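Local coordinates for molybdopterin biosynthesis moeA protein (Pyrococcus horikoshii, PDB 1WU2) that probably takes part in molybdenum cofactor biosynthesis, where MoeA proteins help to insert molybdenum into molybdopterin, at residues Asp59-Arg64 and Leu79-Glu84; Val185-Thr190 and Met215-Val220; Glu250-Leu255 and Ala316-Ala321. One frame throughout, in Å; residues are numbered along the deposited sequence.

Interaction 1 (Asp59-Arg64 and Leu79-Glu84)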
loop_
_atom_site.group_PDB
_atom_site.type_symbol
_atom_site.label_atom_id
_atom_site.label_comp_id
_atom_site.label_asym_id
_atom_site.label_seq_id
_atom_site.Cartn_x
_atom_site.Cartn_y
_atom_site.Cartn_z
ATOM N N ASP A 59 4.508 14.829 -38.093
ATOM C CA ASP A 59 4.468 15.810 -39.177
ATOM C C ASP A 59 4.771 15.064 -40.462
ATOM O O ASP A 59 5.862 14.517 -40.607
ATOM C CB ASP A 59 5.510 16.918 -38.985
ATOM C CG ASP A 59 5.396 17.615 -37.644
ATOM O OD1 ASP A 59 6.237 18.491 -37.360
ATOM O OD2 ASP A 59 4.512 17.352 -36.806
ATOM N N GLY A 60 3.815 15.021 -41.385
ATOM C CA GLY A 60 4.006 14.277 -42.617
ATOM C C GLY A 60 3.012 14.582 -43.719
ATOM O O GLY A 60 2.546 15.706 -43.834
ATOM N N TYR A 61 2.711 13.573 -44.534
ATOM C CA TYR A 61 1.764 13.696 -45.636
ATOM C C TYR A 61 0.695 12.610 -45.527
ATOM O O TYR A 61 1.010 11.422 -45.512
ATOM C CB TYR A 61 2.492 13.573 -46.975
ATOM C CG TYR A 61 3.488 14.681 -47.224
ATOM C CD1 TYR A 61 3.081 15.904 -47.749
ATOM C CD2 TYR A 61 4.836 14.511 -46.924
ATOM C CE1 TYR A 61 3.992 16.928 -47.973
ATOM C CE2 TYR A 61 5.753 15.525 -47.144
ATOM C CZ TYR A 61 5.326 16.732 -47.669
ATOM O OH TYR A 61 6.233 17.742 -47.887
ATOM N N ALA A 62 -0.566 13.025 -45.447
ATOM C CA ALA A 62 -1.684 12.095 -45.402
ATOM C C ALA A 62 -1.927 11.502 -46.791
ATOM O O ALA A 62 -2.345 12.204 -47.708
ATOM C CB ALA A 62 -2.932 12.801 -44.891
ATOM N N ILE A 63 -1.648 10.209 -46.938
ATOM C CA ILE A 63 -1.754 9.523 -48.222
ATOM C C ILE A 63 -2.729 8.357 -48.135
ATOM O O ILE A 63 -3.363 8.140 -47.103
ATOM C CB ILE A 63 -0.359 9.010 -48.664
ATOM C CG1 ILE A 63 0.188 7.981 -47.665
ATOM C CG2 ILE A 63 0.611 10.177 -48.806
ATOM C CD1 ILE A 63 1.312 7.132 -48.217
ATOM N N ARG A 64 -2.846 7.621 -49.235
ATOM C CA ARG A 64 -3.510 6.328 -49.236
ATOM C C ARG A 64 -2.421 5.278 -49.094
ATOM O O ARG A 64 -1.465 5.269 -49.868
ATOM C CB ARG A 64 -4.270 6.098 -50.543
ATOM C CG ARG A 64 -5.126 7.268 -51.004
ATOM C CD ARG A 64 -6.482 7.310 -50.347
ATOM N NE ARG A 64 -7.365 6.268 -50.877
ATOM C CZ ARG A 64 -8.406 6.478 -51.685
ATOM N NH1 ARG A 64 -8.738 7.703 -52.082
ATOM N NH2 ARG A 64 -9.130 5.444 -52.100
ATOM N N LEU A 79 3.352 11.019 -55.746
ATOM C CA LEU A 79 2.086 11.609 -55.317
ATOM C C LEU A 79 2.154 13.127 -55.483
ATOM O O LEU A 79 3.237 13.697 -55.586
ATOM C CB LEU A 79 1.784 11.251 -53.858
ATOM C CG LEU A 79 1.852 9.768 -53.481
ATOM C CD1 LEU A 79 1.765 9.604 -51.972
ATOM C CD2 LEU A 79 0.752 8.969 -54.173
ATOM N N THR A 80 0.991 13.773 -55.507
ATOM C CA THR A 80 0.905 15.217 -55.694
ATOM C C THR A 80 0.334 15.878 -54.436
ATOM O O THR A 80 -0.703 15.463 -53.923
ATOM C CB THR A 80 0.027 15.551 -56.923
ATOM O OG1 THR A 80 0.402 14.727 -58.036
ATOM C CG2 THR A 80 0.289 16.970 -57.415
ATOM N N VAL A 81 1.028 16.905 -53.952
ATOM C CA VAL A 81 0.616 17.646 -52.764
ATOM C C VAL A 81 -0.353 18.766 -53.157
ATOM O O VAL A 81 0.057 19.795 -53.703
ATOM C CB VAL A 81 1.839 18.230 -52.015
ATOM C CG1 VAL A 81 1.412 18.929 -50.724
ATOM C CG2 VAL A 81 2.855 17.131 -51.716
ATOM N N ILE A 82 -1.638 18.545 -52.874
ATOM C CA ILE A 82 -2.705 19.502 -53.189
ATOM C C ILE A 82 -2.949 20.534 -52.083
ATOM O O ILE A 82 -3.546 21.581 -52.335
ATOM C CB ILE A 82 -4.033 18.756 -53.489
ATOM C CG1 ILE A 82 -4.618 18.148 -52.196
ATOM C CG2 ILE A 82 -3.821 17.732 -54.613
ATOM C CD1 ILE A 82 -5.444 16.883 -52.377
ATOM N N GLU A 83 -2.518 20.232 -50.861
ATOM C CA GLU A 83 -2.735 21.137 -49.731
ATOM C C GLU A 83 -1.694 20.978 -48.626
ATOM O O GLU A 83 -1.119 19.908 -48.441
ATOM C CB GLU A 83 -4.135 20.927 -49.141
ATOM C CG GLU A 83 -4.459 21.847 -47.969
ATOM C CD GLU A 83 -5.881 21.714 -47.468
ATOM O OE1 GLU A 83 -6.440 20.600 -47.529
ATOM O OE2 GLU A 83 -6.434 22.731 -46.996
ATOM N N GLU A 84 -1.464 22.070 -47.905
ATOM C CA GLU A 84 -0.702 22.061 -46.667
ATOM C C GLU A 84 -1.548 22.729 -45.588
ATOM O O GLU A 84 -1.820 23.929 -45.657
ATOM C CB GLU A 84 0.622 22.802 -46.845
ATOM C CG GLU A 84 1.446 22.303 -48.021
ATOM C CD GLU A 84 2.873 22.814 -47.999
ATOM O OE1 GLU A 84 3.111 23.918 -47.463
ATOM O OE2 GLU A 84 3.756 22.107 -48.524
#
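Tyr61 meets Val81 and Ile63 meets Leu79 in two separate apolar contacts. At the first, CE1 of Tyr61 lies 3.9 Å from CG2 of Val81, and CD1 of the same ring is slightly farther from that methyl at 4.2 Å. The methyl approaches the CD1-CE1 part of the ring obliquely, while the two side chains run at about a right angle to each other. The second contact is tighter: CG2 of Ile63 comes within 3.4 Å of CD1 of Leu79, closer than usual for two methyl carbons, and these side chains also meet nearly perpendicularly. In Ile63 the longer branch, CG1, is tucked over the main chain, flanked by N and C (chi1 63°), which leaves the short CG2 branch to press on the leucine. Neither pair is joined by a hydrogen bond. The CA atoms stand 8.2 Å apart for Tyr61 and Val81, a spacing explained by the strand that separates them: in the mixed sheet of this N-terminal MoeA region, strand 99-103 runs between 60-63 and 77-84, so the side chains reach across it on one face. Strands 60-63 and 77-84 run antiparallel to each other, and alternate residues, Tyr61 and Ile63 against Val81 and Leu79, make the contact. The middle strand adds Lys102 beside Tyr61 and Ala100 beside Ile63. Backbone bonds fix the shorter strand on both flanks, with Gly60 and Ala62 tied to Val103 and Ile101, and Tyr61 to Ile117 of strand 115-118. From the neighbouring strand 128-131, Ile129 packs on Tyr61, Leu79 and Val81, while Arg124 touches both Tyr61 and Val81 and forms a salt bridge with Glu84.

Interaction 2 (Val185-Thr190 and Met215-Val220)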
loop_
_atom_site.group_PDB
_atom_site.type_symbol
_atom_site.label_atom_id
_atom_site.label_comp_id
_atom_site.label_asym_id
_atom_site.label_seq_id
_atom_site.Cartn_x
_atom_site.Cartn_y
_atom_site.Cartn_z
ATOM N N VAL A 185 -16.845 0.655 11.843
ATOM C CA VAL A 185 -16.361 -0.467 12.641
ATOM C C VAL A 185 -16.188 -0.023 14.088
ATOM O O VAL A 185 -15.296 0.761 14.390
ATOM C CB VAL A 185 -14.999 -0.974 12.109
ATOM C CG1 VAL A 185 -14.433 -2.091 12.992
ATOM C CG2 VAL A 185 -15.129 -1.433 10.670
ATOM N N GLY A 186 -17.040 -0.531 14.975
ATOM C CA GLY A 186 -16.932 -0.254 16.396
ATOM C C GLY A 186 -15.733 -0.949 17.020
ATOM O O GLY A 186 -15.325 -2.017 16.571
ATOM N N ILE A 187 -15.170 -0.331 18.052
ATOM C CA ILE A 187 -14.015 -0.875 18.761
ATOM C C ILE A 187 -14.246 -0.749 20.265
ATOM O O ILE A 187 -14.228 0.357 20.807
ATOM C CB ILE A 187 -12.718 -0.130 18.346
ATOM C CG1 ILE A 187 -12.399 -0.385 16.867
ATOM C CG2 ILE A 187 -11.544 -0.564 19.220
ATOM C CD1 ILE A 187 -11.228 0.422 16.327
ATOM N N ILE A 188 -14.475 -1.884 20.925
ATOM C CA ILE A 188 -14.616 -1.944 22.379
ATOM C C ILE A 188 -13.414 -2.661 22.963
ATOM O O ILE A 188 -13.170 -3.809 22.627
ATOM C CB ILE A 188 -15.874 -2.742 22.781
ATOM C CG1 ILE A 188 -17.132 -2.171 22.133
ATOM C CG2 ILE A 188 -16.028 -2.748 24.294
ATOM C CD1 ILE A 188 -18.332 -3.102 22.243
ATOM N N ILE A 189 -12.672 -1.999 23.842
ATOM C CA ILE A 189 -11.600 -2.659 24.579
ATOM C C ILE A 189 -12.161 -3.086 25.937
ATOM O O ILE A 189 -13.010 -2.399 26.500
ATOM C CB ILE A 189 -10.369 -1.725 24.735
ATOM C CG1 ILE A 189 -9.552 -1.616 23.435
ATOM C CG2 ILE A 189 -9.426 -2.254 25.795
ATOM C CD1 ILE A 189 -10.330 -1.605 22.143
ATOM N N THR A 190 -11.706 -4.229 26.447
ATOM C CA THR A 190 -12.176 -4.762 27.731
ATOM C C THR A 190 -10.994 -5.198 28.595
ATOM O O THR A 190 -10.023 -5.761 28.086
ATOM C CB THR A 190 -13.162 -5.946 27.490
ATOM O OG1 THR A 190 -14.517 -5.478 27.539
ATOM C CG2 THR A 190 -13.108 -6.994 28.601
HETATM N N MSE A 215 -4.054 0.623 17.434
HETATM C CA MSE A 215 -3.588 -0.244 16.350
HETATM C C MSE A 215 -4.740 -0.639 15.440
HETATM O O MSE A 215 -4.596 -0.643 14.222
HETATM C CB MSE A 215 -2.904 -1.504 16.877
HETATM C CG MSE A 215 -2.304 -2.354 15.758
HETATM SE SE MSE A 215 -1.391 -3.942 16.378
HETATM C CE MSE A 215 -2.936 -4.974 16.933
ATOM N N LEU A 216 -5.877 -0.973 16.036
ATOM C CA LEU A 216 -7.066 -1.327 15.271
ATOM C C LEU A 216 -7.656 -0.129 14.527
ATOM O O LEU A 216 -8.219 -0.296 13.455
ATOM C CB LEU A 216 -8.128 -1.968 16.171
ATOM C CG LEU A 216 -7.844 -3.412 16.596
ATOM C CD1 LEU A 216 -8.823 -3.839 17.685
ATOM C CD2 LEU A 216 -7.914 -4.360 15.411
ATOM N N GLN A 217 -7.520 1.072 15.083
ATOM C CA GLN A 217 -7.988 2.282 14.405
ATOM C C GLN A 217 -7.247 2.448 13.079
ATOM O O GLN A 217 -7.864 2.616 12.037
ATOM C CB GLN A 217 -7.782 3.523 15.278
ATOM C CG GLN A 217 -8.825 3.678 16.371
ATOM C CD GLN A 217 -8.375 4.603 17.490
ATOM O OE1 GLN A 217 -8.331 5.822 17.314
ATOM N NE2 GLN A 217 -8.046 4.029 18.640
ATOM N N GLY A 218 -5.923 2.377 13.130
ATOM C CA GLY A 218 -5.100 2.464 11.938
ATOM C C GLY A 218 -5.359 1.358 10.930
ATOM O O GLY A 218 -5.358 1.609 9.732
ATOM N N LEU A 219 -5.580 0.141 11.420
ATOM C CA LEU A 219 -5.753 -1.026 10.557
ATOM C C LEU A 219 -7.087 -0.964 9.823
ATOM O O LEU A 219 -7.179 -1.343 8.651
ATOM C CB LEU A 219 -5.663 -2.321 11.374
ATOM C CG LEU A 219 -4.265 -2.789 11.800
ATOM C CD1 LEU A 219 -4.368 -3.854 12.889
ATOM C CD2 LEU A 219 -3.483 -3.319 10.610
ATOM N N VAL A 220 -8.115 -0.477 10.520
ATOM C CA VAL A 220 -9.440 -0.304 9.936
ATOM C C VAL A 220 -9.409 0.804 8.886
ATOM O O VAL A 220 -10.025 0.674 7.834
ATOM C CB VAL A 220 -10.503 -0.002 11.022
ATOM C CG1 VAL A 220 -11.811 0.495 10.403
ATOM C CG2 VAL A 220 -10.771 -1.242 11.862
#
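Val185 and Val220 both hold CG1 anti to the backbone N (chi1 176° and 167°), a matched pair of rotamers that turns both methyls of one toward both methyls of the other. Ile187 instead sends its CG1 branch away from its own carbonyl carbon and continues extended, which carries CD1 out to the helix. This is the strand-to-helix packing of a beta-alpha-beta crossover: helix 212-222 joins strand 184-190 to its parallel neighbour 226-233 in the probable molybdopterin-binding domain. The helix returns almost antiparallel to the strand, at 166°, with the segment axes 9.9 Å apart at closest. The valines meet through CG2 of Val185 and CG1 of Val220, 3.8 Å apart, and their other methyls, CG1 of Val185 and CG2 of Val220, stand at 3.9 Å. Every touching residue is buried, and the contact is wholly van der Waals in character. Helix 300-319 closes in as well, through Leu315 on Val185 and Val303 on Leu216. The second subunit packs on the same helix 212-222, with its Ala167 on Met215, its Pro163 on Leu219 and its Arg33 on Gln217. The tip of Ile187 settles between two successive helix residues, its CD1 lying 3.9 Å from CB of Leu216 and 4.0 Å from CG of Gln217.

Interaction 3 (Glu250-Leu255 and Ala316-Ala321)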
loop_
_atom_site.group_PDB
_atom_site.type_symbol
_atom_site.label_atom_id
_atom_site.label_comp_id
_atom_site.label_asym_id
_atom_site.label_seq_id
_atom_site.Cartn_x
_atom_site.Cartn_y
_atom_site.Cartn_z
ATOM N N GLU A 250 -23.250 0.719 14.136
ATOM C CA GLU A 250 -22.237 0.253 13.188
ATOM C C GLU A 250 -22.668 -0.930 12.341
ATOM O O GLU A 250 -23.644 -1.615 12.640
ATOM C CB GLU A 250 -20.965 -0.150 13.932
ATOM C CG GLU A 250 -19.968 0.976 14.112
ATOM C CD GLU A 250 -19.856 1.442 15.536
ATOM O OE1 GLU A 250 -19.497 2.615 15.734
ATOM O OE2 GLU A 250 -20.125 0.648 16.459
ATOM N N CYS A 251 -21.892 -1.162 11.286
ATOM C CA CYS A 251 -22.103 -2.278 10.379
ATOM C C CYS A 251 -21.508 -3.547 10.992
ATOM O O CYS A 251 -22.141 -4.603 10.995
ATOM C CB CYS A 251 -21.464 -1.981 9.018
ATOM S SG CYS A 251 -21.762 -0.309 8.385
ATOM N N ASP A 252 -20.279 -3.434 11.490
ATOM C CA ASP A 252 -19.664 -4.489 12.296
ATOM C C ASP A 252 -19.009 -3.882 13.534
ATOM O O ASP A 252 -18.827 -2.670 13.616
ATOM C CB ASP A 252 -18.685 -5.344 11.459
ATOM C CG ASP A 252 -17.257 -4.792 11.437
ATOM O OD1 ASP A 252 -16.682 -4.543 12.514
ATOM O OD2 ASP A 252 -16.609 -4.607 10.384
ATOM N N ILE A 253 -18.679 -4.730 14.504
ATOM C CA ILE A 253 -18.043 -4.280 15.739
ATOM C C ILE A 253 -16.971 -5.278 16.198
ATOM O O ILE A 253 -17.149 -6.489 16.131
ATOM C CB ILE A 253 -19.108 -3.929 16.866
ATOM C CG1 ILE A 253 -18.820 -4.634 18.195
ATOM C CG2 ILE A 253 -20.547 -4.210 16.414
ATOM C CD1 ILE A 253 -17.854 -3.882 19.067
ATOM N N VAL A 254 -15.854 -4.727 16.653
ATOM C CA VAL A 254 -14.698 -5.478 17.106
ATOM C C VAL A 254 -14.570 -5.259 18.609
ATOM O O VAL A 254 -14.652 -4.131 19.074
ATOM C CB VAL A 254 -13.423 -4.957 16.389
ATOM C CG1 VAL A 254 -12.174 -5.216 17.210
ATOM C CG2 VAL A 254 -13.295 -5.567 14.992
ATOM N N LEU A 255 -14.384 -6.333 19.371
ATOM C CA LEU A 255 -14.146 -6.206 20.810
ATOM C C LEU A 255 -12.997 -7.088 21.305
ATOM O O LEU A 255 -12.805 -8.204 20.837
ATOM C CB LEU A 255 -15.425 -6.456 21.621
ATOM C CG LEU A 255 -16.174 -7.774 21.435
ATOM C CD1 LEU A 255 -15.738 -8.807 22.472
ATOM C CD2 LEU A 255 -17.674 -7.532 21.527
ATOM N N ALA A 316 -13.117 -5.877 3.138
ATOM C CA ALA A 316 -12.963 -5.890 1.686
ATOM C C ALA A 316 -14.239 -6.360 0.993
ATOM O O ALA A 316 -14.595 -5.848 -0.058
ATOM C CB ALA A 316 -11.786 -6.773 1.285
ATOM N N LYS A 317 -14.925 -7.329 1.589
ATOM C CA LYS A 317 -16.190 -7.824 1.047
ATOM C C LYS A 317 -17.297 -6.772 1.133
ATOM O O LYS A 317 -18.160 -6.704 0.260
ATOM C CB LYS A 317 -16.632 -9.100 1.775
ATOM C CG LYS A 317 -17.530 -10.000 0.933
ATOM C CD LYS A 317 -18.552 -10.738 1.769
ATOM C CE LYS A 317 -19.554 -11.464 0.890
ATOM N NZ LYS A 317 -20.278 -12.510 1.649
HETATM N N MSE A 318 -17.253 -5.947 2.178
HETATM C CA MSE A 318 -18.287 -4.941 2.430
HETATM C C MSE A 318 -18.243 -3.793 1.412
HETATM O O MSE A 318 -19.279 -3.236 1.066
HETATM C CB MSE A 318 -18.170 -4.398 3.862
HETATM C CG MSE A 318 -18.610 -5.395 4.925
HETATM SE SE MSE A 318 -18.361 -4.767 6.768
HETATM C CE MSE A 318 -20.197 -4.446 7.173
ATOM N N VAL A 319 -17.050 -3.451 0.933
ATOM C CA VAL A 319 -16.893 -2.436 -0.112
ATOM C C VAL A 319 -16.659 -3.049 -1.504
ATOM O O VAL A 319 -16.546 -2.325 -2.493
ATOM C CB VAL A 319 -15.743 -1.452 0.215
ATOM C CG1 VAL A 319 -16.017 -0.729 1.528
ATOM C CG2 VAL A 319 -14.383 -2.162 0.255
ATOM N N GLY A 320 -16.595 -4.376 -1.577
ATOM C CA GLY A 320 -16.304 -5.070 -2.821
ATOM C C GLY A 320 -14.921 -4.778 -3.380
ATOM O O GLY A 320 -14.736 -4.759 -4.596
ATOM N N ALA A 321 -13.954 -4.554 -2.491
ATOM C CA ALA A 321 -12.585 -4.234 -2.884
ATOM C C ALA A 321 -11.941 -5.356 -3.686
ATOM O O ALA A 321 -12.068 -6.533 -3.342
ATOM C CB ALA A 321 -11.741 -3.928 -1.654
#
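Asp252 turns a buried carboxylate toward the selenium of Met318, a residue built as selenomethionine, and its OD2 has no hydrogen-bonding partner in the model. The separation of OD2 from SE is 4.0 Å, so the pair is in loose packing contact, the two side chains passing at a slant. Met318 is extended at chi2 (176°) and bent at chi3 (107°), which swings CE over the adjoining Cys251. There CE lies 3.3 Å from CB of Cys251, shorter than a normal contact between carbons, and the exact position of this methyl is therefore best treated with caution. Selenium and methyl thus divide the contact, one facing the acidic group and the other the cysteine. Met318 lies near the C-terminal end of helix 300-319, where a Schellman motif closes it: Ala321 N bonds to Ala316 O at 2.8 Å, Gly320 N bonds weakly to Lys317 O, and Gly320, with positive phi, occupies the C-prime position. Lys317 NZ binds the carbonyls of Leu18 and Ile21, and Ile21 also touches Met318. On the other side of the contact, Cys251 and Asp252 lead from helix 243-249 into strand 252-255, which lies between strands 184-190 and 293-295; there Val185 and Phe294 flank Asp252.

All three contacts are essentially buried and lack cross-segment hydrogen bonds, but they serve different parts of an elongated chain. Interaction 1 stands alone, its centre about 68 Å from that of interaction 2 and about 62 Å from that of interaction 3, on the opposite side of the chain's centre. It joins strands of one sheet, whereas the other two pack helices on another. Those two are neighbours, about 12 Å apart between centres, because strands 184-190 and 252-255 pair directly: Gly186 O and Val254 N are 2.8 Å apart. Interaction 1 sets an aromatic ring and aliphatic branches together; interaction 2 is aliphatic, apart from Gln217's backbone N; interaction 3, nearer a helix terminus and partly exposed at Cys251, mixes in selenium and a carboxylate.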